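Local coordinates for protein cytochrome c55X (Pseudomonas aeruginosa PAO1, PDB 6TP9) that is a periplasmic monoheme c-type cytochrome that carries electrons and is associated with the biosynthesis of heme d1, at residues Arg46-Arg50 against Glu51-Ala55. The protein carries 1 engineered substitution. Numbering follows the deposited sequence.
Sequences RGKPR and ESLVA. With HEC (heme c), chain M.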
# COMPACT_ATOMS: atom_id res chain seq x y z
N ARG A 46 -5.40 11.98 12.53
CA ARG A 46 -5.21 13.42 12.37
C ARG A 46 -5.01 14.11 13.72
O ARG A 46 -4.16 14.99 13.84
CB ARG A 46 -6.41 14.02 11.63
CG ARG A 46 -6.15 15.43 11.14
CD ARG A 46 -7.22 15.92 10.17
NE ARG A 46 -8.54 15.95 10.78
CZ ARG A 46 -9.59 15.23 10.39
NH1 ARG A 46 -10.74 15.35 11.04
NH2 ARG A 46 -9.51 14.40 9.35
N GLY A 47 -5.78 13.72 14.73
CA GLY A 47 -5.71 14.38 16.01
C GLY A 47 -4.73 13.80 17.01
O GLY A 47 -4.50 14.40 18.06
N LYS A 48 -4.14 12.65 16.71
CA LYS A 48 -3.35 11.97 17.73
C LYS A 48 -1.90 12.45 17.69
O LYS A 48 -1.32 12.55 16.60
CB LYS A 48 -3.42 10.46 17.55
CG LYS A 48 -4.83 9.90 17.69
CD LYS A 48 -5.09 8.76 16.71
CE LYS A 48 -6.55 8.33 16.70
NZ LYS A 48 -6.84 7.27 17.71
N PRO A 49 -1.28 12.75 18.83
CA PRO A 49 0.10 13.26 18.81
C PRO A 49 1.07 12.22 18.26
O PRO A 49 0.90 11.01 18.44
CB PRO A 49 0.39 13.57 20.28
CG PRO A 49 -0.95 13.72 20.92
CD PRO A 49 -1.85 12.78 20.19
N ARG A 50 2.12 12.73 17.60
CA ARG A 50 3.10 11.85 16.98
C ARG A 50 3.79 10.96 18.01
O ARG A 50 3.96 9.75 17.77
CB ARG A 50 4.14 12.69 16.23
CG ARG A 50 5.19 11.90 15.48
CD ARG A 50 6.10 12.84 14.72
NE ARG A 50 7.09 12.15 13.89
CZ ARG A 50 8.26 11.70 14.33
NH1 ARG A 50 8.60 11.85 15.61
NH2 ARG A 50 9.09 11.08 13.50
N GLU A 51 4.19 11.52 19.15
CA GLU A 51 4.88 10.72 20.16
C GLU A 51 3.99 9.60 20.68
O GLU A 51 4.48 8.53 21.05
CB GLU A 51 5.35 11.60 21.31
CG GLU A 51 6.38 12.65 20.93
CD GLU A 51 6.97 13.34 22.14
OE1 GLU A 51 6.60 12.98 23.27
OE2 GLU A 51 7.82 14.25 21.95
N SER A 52 2.67 9.84 20.74
CA SER A 52 1.76 8.79 21.17
C SER A 52 1.79 7.61 20.21
O SER A 52 1.94 6.46 20.63
CB SER A 52 0.34 9.36 21.28
OG SER A 52 0.29 10.45 22.18
N LEU A 53 1.65 7.89 18.91
CA LEU A 53 1.69 6.83 17.92
C LEU A 53 3.04 6.12 17.91
O LEU A 53 3.11 4.89 17.80
CB LEU A 53 1.37 7.40 16.54
CG LEU A 53 0.09 8.25 16.47
CD1 LEU A 53 -0.02 8.95 15.12
CD2 LEU A 53 -1.13 7.39 16.73
N VAL A 54 4.13 6.89 18.04
CA VAL A 54 5.45 6.27 18.10
C VAL A 54 5.56 5.36 19.31
O VAL A 54 6.07 4.24 19.22
CB VAL A 54 6.54 7.36 18.12
CG1 VAL A 54 7.91 6.74 18.40
CG2 VAL A 54 6.56 8.11 16.79
N ALA A 55 5.07 5.82 20.46
CA ALA A 55 5.05 4.97 21.65
C ALA A 55 4.30 3.68 21.36
O ALA A 55 4.80 2.58 21.66
CB ALA A 55 4.41 5.72 22.81
FE HEC M . -0.87 -1.97 14.89
CHA HEC M . -2.94 0.06 16.72
CHB HEC M . 1.01 0.80 14.01
CHC HEC M . 1.38 -3.99 13.30
CHD HEC M . -2.97 -4.65 15.34
NA HEC M . -0.96 0.06 15.26
C1A HEC M . -1.87 0.67 16.10
C2A HEC M . -1.51 2.07 16.22
C3A HEC M . -0.42 2.28 15.48
C4A HEC M . -0.05 1.02 14.85
CMA HEC M . 0.32 3.62 15.31
CAA HEC M . -2.26 3.12 17.06
CBA HEC M . -3.35 3.77 16.21
CGA HEC M . -4.09 4.80 17.03
O1A HEC M . -3.57 5.21 18.10
O2A HEC M . -5.20 5.21 16.60
NB HEC M . 0.86 -1.64 13.85
C1B HEC M . 1.48 -0.43 13.60
C2B HEC M . 2.69 -0.69 12.86
C3B HEC M . 2.79 -2.01 12.67
C4B HEC M . 1.64 -2.63 13.29
CMB HEC M . 3.70 0.36 12.35
CAB HEC M . 3.91 -2.75 11.91
CBB HEC M . 5.27 -2.42 12.55
NC HEC M . -0.84 -3.94 14.36
C1C HEC M . 0.24 -4.59 13.80
C2C HEC M . -0.03 -6.01 13.80
C3C HEC M . -1.20 -6.20 14.41
C4C HEC M . -1.75 -4.90 14.74
CMC HEC M . 0.95 -7.10 13.31
CAC HEC M . -1.90 -7.57 14.64
CBC HEC M . -0.94 -8.56 15.33
ND HEC M . -2.69 -2.25 15.85
C1D HEC M . -3.36 -3.47 15.94
C2D HEC M . -4.52 -3.30 16.78
C3D HEC M . -4.50 -1.83 17.21
C4D HEC M . -3.33 -1.26 16.58
CMD HEC M . -5.57 -4.36 17.17
CAD HEC M . -5.51 -1.09 18.11
CBD HEC M . -5.18 -1.30 19.58
CGD HEC M . -6.23 -0.58 20.38
O1D HEC M . -7.20 -1.24 20.82
O2D HEC M . -6.09 0.66 20.57
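The N-terminal end of helix 50-59, with the loop that leads into it, forms part of the heme c pocket beside a propionate, and Lys48 and Leu53 meet there. CB of Lys48 lies 3.9 Å from CD2 of Leu53, and the two side chains then reach the same carboxylate by different routes. The Lys48 chain bends at chi2 (143°) and again at chi4, which carries its ammonium away from Leu53 to a hydrogen bond of 2.9 Å from NZ to heme O2A. Leu53 CD2 sits 3.5 Å from the other oxygen, O1A, so one propionate has a charged donor at one oxygen and a methyl group against the other. The lysine probably offsets part of the propionate's negative charge.

Pro49 occupies the N-cap position. Its carbonyl oxygen opens the helical pattern, taking a nearly straight bond from Leu53 N (3.2 Å, 165°) in the carbonyl plane and a weak, strongly bent one from Ser52 N. The Ser52 hydroxyl lies over the proline ring, with OG 3.7 Å from each of Pro49 CB, CG and CD. In the first turn Val54 N bonds to Arg50 O at 2.9 Å, and CG2 of Val54 touches the same oxygen. Arg50 runs out extended from the turn, its CG placed opposite the backbone N (chi1 -177°), and NE forms a salt bridge with Asp83 on helix 75-86. That helix also packs against Leu53 and Val54 through Val82, with Ala78 touching Val54, so helix 50-59 is joined to helix 75-86 by apolar contacts as well as charge.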